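Local coordinates for flagellar protein FlgA (Thermotoga maritima, PDB 3FRN) that probably acts as a periplasmic chaperone in assembly of the flagellar basal-body P-ring, at residues G40-V45 with E93-K98; M137-E142 with N169-Y174; E142-V147 with V163-R168. All coordinates share one frame; numbering follows the deposited sequence.

Interaction 1. Residues G40-V45 with E93-K98; sequences GLEYLV and EAFVVK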
# COMPACT_ATOMS: atom_id res chain seq x y z
N GLY A 40 6.62 8.98 -21.74
CA GLY A 40 6.56 9.36 -20.34
C GLY A 40 5.99 8.33 -19.38
O GLY A 40 5.85 8.61 -18.19
N LEU A 41 5.67 7.14 -19.89
CA LEU A 41 5.11 6.06 -19.08
C LEU A 41 6.13 4.96 -18.79
O LEU A 41 7.05 4.74 -19.58
CB LEU A 41 3.89 5.44 -19.76
CG LEU A 41 2.66 6.31 -20.02
CD1 LEU A 41 1.58 5.53 -20.75
CD2 LEU A 41 2.10 6.88 -18.74
N GLU A 42 5.95 4.27 -17.67
CA GLU A 42 6.84 3.20 -17.25
C GLU A 42 6.21 1.85 -17.54
O GLU A 42 5.04 1.65 -17.28
CB GLU A 42 7.10 3.29 -15.75
CG GLU A 42 8.43 2.71 -15.31
CD GLU A 42 9.56 3.72 -15.33
OE1 GLU A 42 9.32 4.89 -15.69
OE2 GLU A 42 10.70 3.34 -14.98
N TYR A 43 7.00 0.93 -18.07
CA TYR A 43 6.50 -0.38 -18.45
C TYR A 43 7.17 -1.47 -17.64
O TYR A 43 8.33 -1.36 -17.26
CB TYR A 43 6.73 -0.64 -19.95
CG TYR A 43 5.84 0.18 -20.85
CD1 TYR A 43 5.99 1.56 -20.95
CD2 TYR A 43 4.85 -0.42 -21.59
CE1 TYR A 43 5.16 2.31 -21.75
CE2 TYR A 43 4.00 0.33 -22.40
CZ TYR A 43 4.17 1.70 -22.46
OH TYR A 43 3.35 2.45 -23.26
N LEU A 44 6.44 -2.55 -17.39
CA LEU A 44 7.03 -3.69 -16.71
C LEU A 44 6.70 -4.91 -17.53
O LEU A 44 5.54 -5.30 -17.60
CB LEU A 44 6.42 -3.82 -15.32
CG LEU A 44 7.25 -4.30 -14.15
CD1 LEU A 44 8.36 -3.31 -13.80
CD2 LEU A 44 6.33 -4.50 -12.97
N VAL A 45 7.70 -5.49 -18.20
CA VAL A 45 7.48 -6.71 -18.96
C VAL A 45 7.56 -7.90 -18.02
O VAL A 45 8.62 -8.18 -17.45
CB VAL A 45 8.51 -6.90 -20.09
CG1 VAL A 45 8.26 -8.22 -20.81
CG2 VAL A 45 8.44 -5.76 -21.07
N GLU A 93 2.88 4.67 -7.64
CA GLU A 93 3.55 4.34 -8.88
C GLU A 93 2.60 3.48 -9.70
O GLU A 93 1.83 2.70 -9.13
CB GLU A 93 4.84 3.57 -8.62
CG GLU A 93 6.01 4.41 -8.14
CD GLU A 93 7.34 3.66 -8.18
OE1 GLU A 93 8.30 4.18 -8.79
OE2 GLU A 93 7.44 2.54 -7.60
N ALA A 94 2.64 3.65 -11.02
CA ALA A 94 1.93 2.76 -11.95
C ALA A 94 2.84 2.28 -13.09
O ALA A 94 3.67 3.04 -13.61
CB ALA A 94 0.65 3.41 -12.49
N PHE A 95 2.68 1.02 -13.45
CA PHE A 95 3.50 0.36 -14.46
C PHE A 95 2.55 -0.29 -15.44
O PHE A 95 1.65 -1.02 -15.04
CB PHE A 95 4.35 -0.76 -13.82
CG PHE A 95 5.41 -0.25 -12.89
CD1 PHE A 95 6.62 0.20 -13.39
CD2 PHE A 95 5.20 -0.23 -11.52
CE1 PHE A 95 7.60 0.68 -12.53
CE2 PHE A 95 6.17 0.26 -10.66
CZ PHE A 95 7.38 0.72 -11.17
N VAL A 96 2.74 -0.04 -16.73
CA VAL A 96 1.91 -0.76 -17.69
C VAL A 96 2.45 -2.18 -17.90
O VAL A 96 3.66 -2.37 -18.08
CB VAL A 96 1.60 0.07 -18.99
CG1 VAL A 96 2.38 1.42 -19.07
CG2 VAL A 96 1.76 -0.76 -20.22
N VAL A 97 1.56 -3.17 -17.82
CA VAL A 97 1.98 -4.57 -17.87
C VAL A 97 1.39 -5.32 -19.07
O VAL A 97 1.79 -6.45 -19.37
CB VAL A 97 1.65 -5.36 -16.56
CG1 VAL A 97 2.61 -4.98 -15.41
CG2 VAL A 97 0.18 -5.19 -16.16
N LYS A 98 0.44 -4.68 -19.74
CA LYS A 98 -0.15 -5.18 -20.97
C LYS A 98 -0.64 -3.94 -21.72
O LYS A 98 -1.13 -3.00 -21.11
CB LYS A 98 -1.33 -6.11 -20.64
CG LYS A 98 -1.27 -7.49 -21.29
CD LYS A 98 -2.50 -8.36 -20.95
CE LYS A 98 -2.47 -8.96 -19.54
NZ LYS A 98 -2.95 -8.03 -18.46
O HOH W 1 3.75 4.73 -15.71
O HOH W 2 4.04 -7.16 -18.64
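The carbonyl oxygen of Glu42 is approached by several groups of the other strand: Val96 N donates to Glu42 O over 2.9 Å, in the carbonyl plane, Val96 CG1 lies 3.2 Å from the same oxygen, and Phe95 CA lies 3.5 Å from it, a CA-H...O contact. Two residues on, Leu44 N donates to Val96 O (2.9 Å). Both hydrogen bonds belong to a single beta bridge, Tyr43 with Val96, between strands whose N-to-C directions differ by 49°, so the strands meet locally and then splay. At the two ends, one water joins Glu42 N to Ala94 O and another joins Leu44 O to Val97 O, carrying on the link where direct bonding stops. Tyr43 and Val96 lie side by side. Val96 CG1 sits over the centre of the Tyr43 ring, 3.7 Å from its centroid, a CH-pi contact, while CG2 of the same valine comes down close to Tyr43 CD2 and CE2. Phe95 and Leu44 supply a second apolar patch: Leu44 CD1 is 3.9 Å from Phe95 CD1, and Leu44 CB meets Val97 CG1. Glu42 CG, anti to the backbone N (chi1 -153°), rests 3.5 Å from Phe95 CE1; a bend at chi2 then turns CD off the direction of the chain, with carboxylate and ring planes 77° apart. Glu42 OE2 is taken by Arg66 and Thr68 of strand 65-69, and Tyr43 OH is bonded to Ile36 O and Leu38 N. The bridge thus fastens an edge strand, 42-45, of the three-stranded N-terminal sheet to strand 93-101 of the HotDog-like region. With few direct backbone bonds, the junction probably depends largely on apolar packing around Val96, while the glutamate and tyrosine keep their polar ends for partners in the N-terminal part.

Interaction 2. Residues M137-E142 with N169-Y174; sequences MLLRKE and NVFEIY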
# COMPACT_ATOMS: atom_id res chain seq x y z
N MET A 137 -2.57 -1.31 -16.19
CA MET A 137 -1.57 -0.71 -15.32
C MET A 137 -1.64 -1.28 -13.89
O MET A 137 -2.70 -1.29 -13.27
CB MET A 137 -1.67 0.83 -15.37
CG MET A 137 -1.33 1.44 -16.78
SD MET A 137 -1.05 3.22 -16.86
CE MET A 137 0.60 3.37 -16.22
N LEU A 138 -0.50 -1.78 -13.42
CA LEU A 138 -0.37 -2.27 -12.05
C LEU A 138 0.04 -1.12 -11.14
O LEU A 138 1.01 -0.41 -11.41
CB LEU A 138 0.66 -3.41 -11.98
CG LEU A 138 0.96 -4.13 -10.66
CD1 LEU A 138 -0.15 -5.06 -10.20
CD2 LEU A 138 2.24 -4.91 -10.83
N LEU A 139 -0.73 -0.94 -10.08
CA LEU A 139 -0.51 0.12 -9.12
C LEU A 139 0.33 -0.36 -7.94
O LEU A 139 0.06 -1.42 -7.37
CB LEU A 139 -1.85 0.68 -8.63
CG LEU A 139 -2.49 1.86 -9.36
CD1 LEU A 139 -2.82 1.54 -10.81
CD2 LEU A 139 -3.72 2.32 -8.61
N ARG A 140 1.33 0.43 -7.57
CA ARG A 140 2.19 0.14 -6.43
C ARG A 140 2.36 1.38 -5.56
O ARG A 140 2.53 2.48 -6.06
CB ARG A 140 3.59 -0.27 -6.90
CG ARG A 140 3.71 -1.69 -7.39
CD ARG A 140 5.16 -2.00 -7.77
NE ARG A 140 5.35 -3.40 -8.13
CZ ARG A 140 6.45 -3.89 -8.71
NH1 ARG A 140 7.47 -3.08 -9.00
NH2 ARG A 140 6.54 -5.18 -9.00
N LYS A 141 2.31 1.17 -4.24
CA LYS A 141 2.71 2.20 -3.29
C LYS A 141 3.69 1.57 -2.32
O LYS A 141 3.30 0.89 -1.36
CB LYS A 141 1.51 2.78 -2.55
CG LYS A 141 1.82 4.06 -1.79
CD LYS A 141 0.56 4.66 -1.21
CE LYS A 141 0.74 6.14 -0.94
NZ LYS A 141 -0.58 6.82 -0.77
N GLU A 142 4.98 1.77 -2.60
CA GLU A 142 6.04 1.16 -1.82
C GLU A 142 6.49 2.15 -0.76
O GLU A 142 6.85 3.28 -1.07
CB GLU A 142 7.21 0.78 -2.74
CG GLU A 142 8.04 -0.40 -2.26
CD GLU A 142 7.40 -1.76 -2.55
OE1 GLU A 142 7.89 -2.77 -1.99
OE2 GLU A 142 6.43 -1.81 -3.33
N ASN A 169 5.00 -3.02 -0.10
CA ASN A 169 3.91 -2.53 -0.94
C ASN A 169 2.64 -2.38 -0.11
O ASN A 169 2.01 -3.37 0.28
CB ASN A 169 3.67 -3.46 -2.14
CG ASN A 169 2.66 -2.90 -3.15
OD1 ASN A 169 2.11 -1.79 -3.00
ND2 ASN A 169 2.40 -3.67 -4.20
N VAL A 170 2.26 -1.13 0.14
CA VAL A 170 1.09 -0.78 0.93
C VAL A 170 -0.20 -1.27 0.27
O VAL A 170 -1.19 -1.49 0.95
CB VAL A 170 1.04 0.76 1.20
CG1 VAL A 170 -0.21 1.16 2.00
CG2 VAL A 170 2.32 1.22 1.91
N PHE A 171 -0.17 -1.48 -1.04
CA PHE A 171 -1.36 -1.96 -1.75
C PHE A 171 -1.52 -3.47 -1.67
O PHE A 171 -2.49 -4.02 -2.20
CB PHE A 171 -1.34 -1.50 -3.21
CG PHE A 171 -1.56 -0.03 -3.41
CD1 PHE A 171 -2.05 0.77 -2.38
CD2 PHE A 171 -1.32 0.55 -4.64
CE1 PHE A 171 -2.25 2.12 -2.56
CE2 PHE A 171 -1.53 1.90 -4.84
CZ PHE A 171 -1.99 2.69 -3.80
N GLU A 172 -0.57 -4.13 -1.02
CA GLU A 172 -0.62 -5.57 -0.77
C GLU A 172 -0.61 -5.87 0.73
O GLU A 172 -0.26 -6.97 1.15
CB GLU A 172 0.56 -6.27 -1.46
CG GLU A 172 0.32 -6.62 -2.93
CD GLU A 172 1.60 -7.04 -3.66
OE1 GLU A 172 1.69 -8.21 -4.08
OE2 GLU A 172 2.51 -6.20 -3.81
N ILE A 173 -0.98 -4.87 1.53
CA ILE A 173 -1.16 -5.02 2.97
C ILE A 173 -2.65 -4.95 3.30
O ILE A 173 -3.36 -4.03 2.84
CB ILE A 173 -0.40 -3.92 3.74
CG1 ILE A 173 1.12 -4.12 3.61
CG2 ILE A 173 -0.81 -3.88 5.22
CD1 ILE A 173 1.95 -2.90 4.04
N TYR A 174 -3.14 -5.92 4.06
CA TYR A 174 -4.53 -5.93 4.51
C TYR A 174 -4.64 -5.17 5.82
O TYR A 174 -4.14 -5.62 6.85
CB TYR A 174 -5.06 -7.36 4.67
CG TYR A 174 -5.61 -7.94 3.39
CD1 TYR A 174 -4.76 -8.31 2.34
CD2 TYR A 174 -6.98 -8.12 3.22
CE1 TYR A 174 -5.26 -8.84 1.16
CE2 TYR A 174 -7.49 -8.65 2.04
CZ TYR A 174 -6.63 -9.01 1.02
OH TYR A 174 -7.13 -9.53 -0.15
O HOH W 3 0.50 -3.65 -6.44
O HOH W 4 2.77 -4.90 -6.99
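Glu142 and Asn169 form an antiparallel non-hydrogen-bonded pair, and just past it Val170 N donates to Lys141 O at 2.7 Å, where segment 169-174 turns off into a short 3-10 segment. The side chain of Asn169 organises that turn. Its CG is anti to the backbone N (chi1 -173°), and its OD1 accepts two backbone N-H groups from opposite faces of the amide plane: Lys141 N across the contact, 3.2 Å from Asn169 OD1, and Phe171 N two residues on, 3.0 Å from the same oxygen, which makes an Asx turn. The amide nitrogen works too: Asn169 ND2 donates to Glu172 OE2 and to a water that itself donates to Leu139 O. Both ends of this amide are therefore held, which probably fixes its rotation. Glu142 crosses Asn169 at about a right angle, its OE2 lying 3.4 Å from Asn169 CB. Phe171 reaches back over the strand. Lys141 CB stands over the centre of the Phe171 ring, 3.7 Å from the centroid, in a CH-pi contact, while the Leu139 carbonyl lies at the ring's edge, its O 3.6 Å from Phe171 CD2, and Leu139 CB packs 4.0 Å from Phe171 CE2. The extended Lys141 chain carries NZ away to Lys90 O. Here the HotDog-like strand 132-148 passes into the SAF region: Phe171 also packs on Ala89 and Phe92, Leu139 on Ile83 and Ala87 of helix 74-87, and the backbone of Arg140 pairs with Glu93 of strand 93-101.

Interaction 3. Residues E142-V147 with V163-R168; sequences ERNVVV and VRLEKR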
# COMPACT_ATOMS: atom_id res chain seq x y z
N GLU A 142 4.98 1.77 -2.60
CA GLU A 142 6.04 1.16 -1.82
C GLU A 142 6.49 2.15 -0.76
O GLU A 142 6.85 3.28 -1.07
CB GLU A 142 7.21 0.78 -2.74
CG GLU A 142 8.04 -0.40 -2.26
CD GLU A 142 7.40 -1.76 -2.55
OE1 GLU A 142 7.89 -2.77 -1.99
OE2 GLU A 142 6.43 -1.81 -3.33
N ARG A 143 6.45 1.72 0.50
CA ARG A 143 6.77 2.61 1.63
C ARG A 143 7.43 1.84 2.75
O ARG A 143 7.37 0.62 2.79
CB ARG A 143 5.49 3.28 2.15
CG ARG A 143 5.55 4.80 2.19
CD ARG A 143 5.27 5.39 0.81
NE ARG A 143 5.55 6.82 0.73
CZ ARG A 143 6.76 7.36 0.59
NH1 ARG A 143 6.88 8.68 0.52
NH2 ARG A 143 7.85 6.61 0.54
N ASN A 144 8.07 2.56 3.66
CA ASN A 144 8.63 1.94 4.87
C ASN A 144 7.57 1.78 5.94
O ASN A 144 7.01 2.75 6.44
CB ASN A 144 9.81 2.74 5.40
CG ASN A 144 11.09 2.46 4.63
OD1 ASN A 144 11.76 1.46 4.87
ND2 ASN A 144 11.43 3.35 3.71
N VAL A 145 7.28 0.52 6.28
CA VAL A 145 6.27 0.21 7.29
C VAL A 145 6.88 -0.43 8.54
O VAL A 145 8.01 -0.91 8.51
CB VAL A 145 5.14 -0.69 6.73
CG1 VAL A 145 4.39 0.01 5.60
CG2 VAL A 145 5.70 -2.02 6.28
N VAL A 146 6.12 -0.44 9.63
CA VAL A 146 6.56 -0.98 10.90
C VAL A 146 6.32 -2.49 10.95
O VAL A 146 5.18 -2.96 10.81
CB VAL A 146 5.85 -0.26 12.08
CG1 VAL A 146 6.02 -1.02 13.38
CG2 VAL A 146 6.39 1.16 12.23
N VAL A 147 7.39 -3.25 11.14
CA VAL A 147 7.35 -4.71 11.14
C VAL A 147 7.91 -5.24 12.46
O VAL A 147 8.86 -4.68 13.00
CB VAL A 147 8.13 -5.29 9.91
CG1 VAL A 147 8.36 -6.79 10.04
CG2 VAL A 147 7.40 -4.98 8.61
N VAL A 163 9.93 -3.39 17.43
CA VAL A 163 9.65 -3.06 16.03
C VAL A 163 10.84 -2.53 15.24
O VAL A 163 11.74 -1.87 15.79
CB VAL A 163 8.44 -2.09 15.89
CG1 VAL A 163 7.14 -2.76 16.33
CG2 VAL A 163 8.67 -0.80 16.67
N ARG A 164 10.85 -2.83 13.95
CA ARG A 164 11.77 -2.22 13.01
C ARG A 164 10.99 -1.70 11.81
O ARG A 164 9.78 -1.91 11.70
CB ARG A 164 12.85 -3.22 12.56
CG ARG A 164 12.31 -4.38 11.74
CD ARG A 164 13.42 -5.24 11.17
NE ARG A 164 12.87 -6.48 10.62
CZ ARG A 164 12.77 -7.62 11.28
NH1 ARG A 164 13.21 -7.71 12.53
NH2 ARG A 164 12.24 -8.69 10.70
N LEU A 165 11.69 -1.01 10.92
CA LEU A 165 11.10 -0.43 9.73
C LEU A 165 11.54 -1.26 8.52
O LEU A 165 12.71 -1.62 8.40
CB LEU A 165 11.57 1.02 9.60
CG LEU A 165 10.58 2.09 9.13
CD1 LEU A 165 9.57 2.44 10.22
CD2 LEU A 165 11.37 3.32 8.72
N GLU A 166 10.58 -1.57 7.65
CA GLU A 166 10.86 -2.33 6.42
C GLU A 166 10.06 -1.75 5.25
O GLU A 166 8.92 -1.31 5.43
CB GLU A 166 10.48 -3.80 6.58
CG GLU A 166 11.44 -4.61 7.45
CD GLU A 166 11.18 -6.10 7.34
OE1 GLU A 166 10.43 -6.51 6.43
OE2 GLU A 166 11.74 -6.86 8.16
N LYS A 167 10.66 -1.78 4.06
CA LYS A 167 9.98 -1.35 2.83
C LYS A 167 8.96 -2.40 2.38
O LYS A 167 9.29 -3.57 2.27
CB LYS A 167 11.01 -1.09 1.72
CG LYS A 167 11.37 0.38 1.50
CD LYS A 167 10.79 0.91 0.19
CE LYS A 167 11.09 2.40 -0.03
NZ LYS A 167 10.02 3.32 0.49
N ARG A 168 7.71 -1.97 2.14
CA ARG A 168 6.65 -2.89 1.69
C ARG A 168 5.68 -2.21 0.71
O ARG A 168 5.56 -0.99 0.69
CB ARG A 168 5.84 -3.41 2.89
CG ARG A 168 6.52 -4.44 3.77
CD ARG A 168 6.45 -5.86 3.21
NE ARG A 168 6.31 -6.86 4.26
CZ ARG A 168 7.32 -7.32 5.01
NH1 ARG A 168 7.09 -8.23 5.95
NH2 ARG A 168 8.55 -6.86 4.83
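Val146 and Val163 pack closely, CG1 to CG1 at 3.6 Å, and Val146 also meets Val184 of helix 181-184; farther along the same face, Asn144, Leu165 and Lys167 make a looser margin with much solvent exposure. There Asn144 CB rests 3.7 Å from Leu165 CD2, the side chains crossing at about a right angle. Arg143 starts from the opposite face, yet at the end of the ladder its NH2 comes within 3.9 Å of Lys167 NZ, which lies at the guanidinium edge, a pairing of like charges that is probably unfavourable. Six backbone hydrogen bonds join the strands, linking Arg143 with Arg168, Val145 with Glu166 and Val147 with Arg164, a regular antiparallel pairing of two successive strands in the region assigned to the SAF domain, probably of the beta-clip type. On the other face Val145 and Val147 are buried beside the charged side chains of strand 163-169. Val145 CG2 meets Arg168 CG at 3.6 Å, and Val147 CG2 lies over one face of the Arg168 guanidinium, offset toward its rim. Glu166 spans the two arginines: Arg164 NE donates in the guanidinium plane to the anti lone pair of Glu166 OE2 (2.7 Å), and Arg168 NH2 meets Glu166 OE1 in a salt bridge of doubtfully short length. An alanine in place of Glu166 would probably leave Arg164 and Arg168 without their shared carboxylate, freer to turn, and open a gap beside Val147 CG1. Arg168 packs on Val198 as well.

Interactions 2 and 3 both use strand 132-148; interaction 1 reaches it through the neighbouring strand 93-101. Interactions 1 and 2 have centres about 14 Å apart and are joined through the pairing of those strands: Glu93 N lies 2.7 Å from Arg140 O and Phe95 O 2.8 Å from Leu138 N, both probable hydrogen bonds. Interactions 2 and 3, centres about 13 Å apart, share Glu142 and touch where Val170 CG2 packs 3.8 Å from Arg143 CB and Ile173 CD1 reaches Arg168 and Val145. Interactions 1 and 3 do not touch: centres about 24 Å apart, nearest atoms about 5 Å. A glycerol, probably from the crystallisation liquor, lies about 5 Å from the Glu42 side chain.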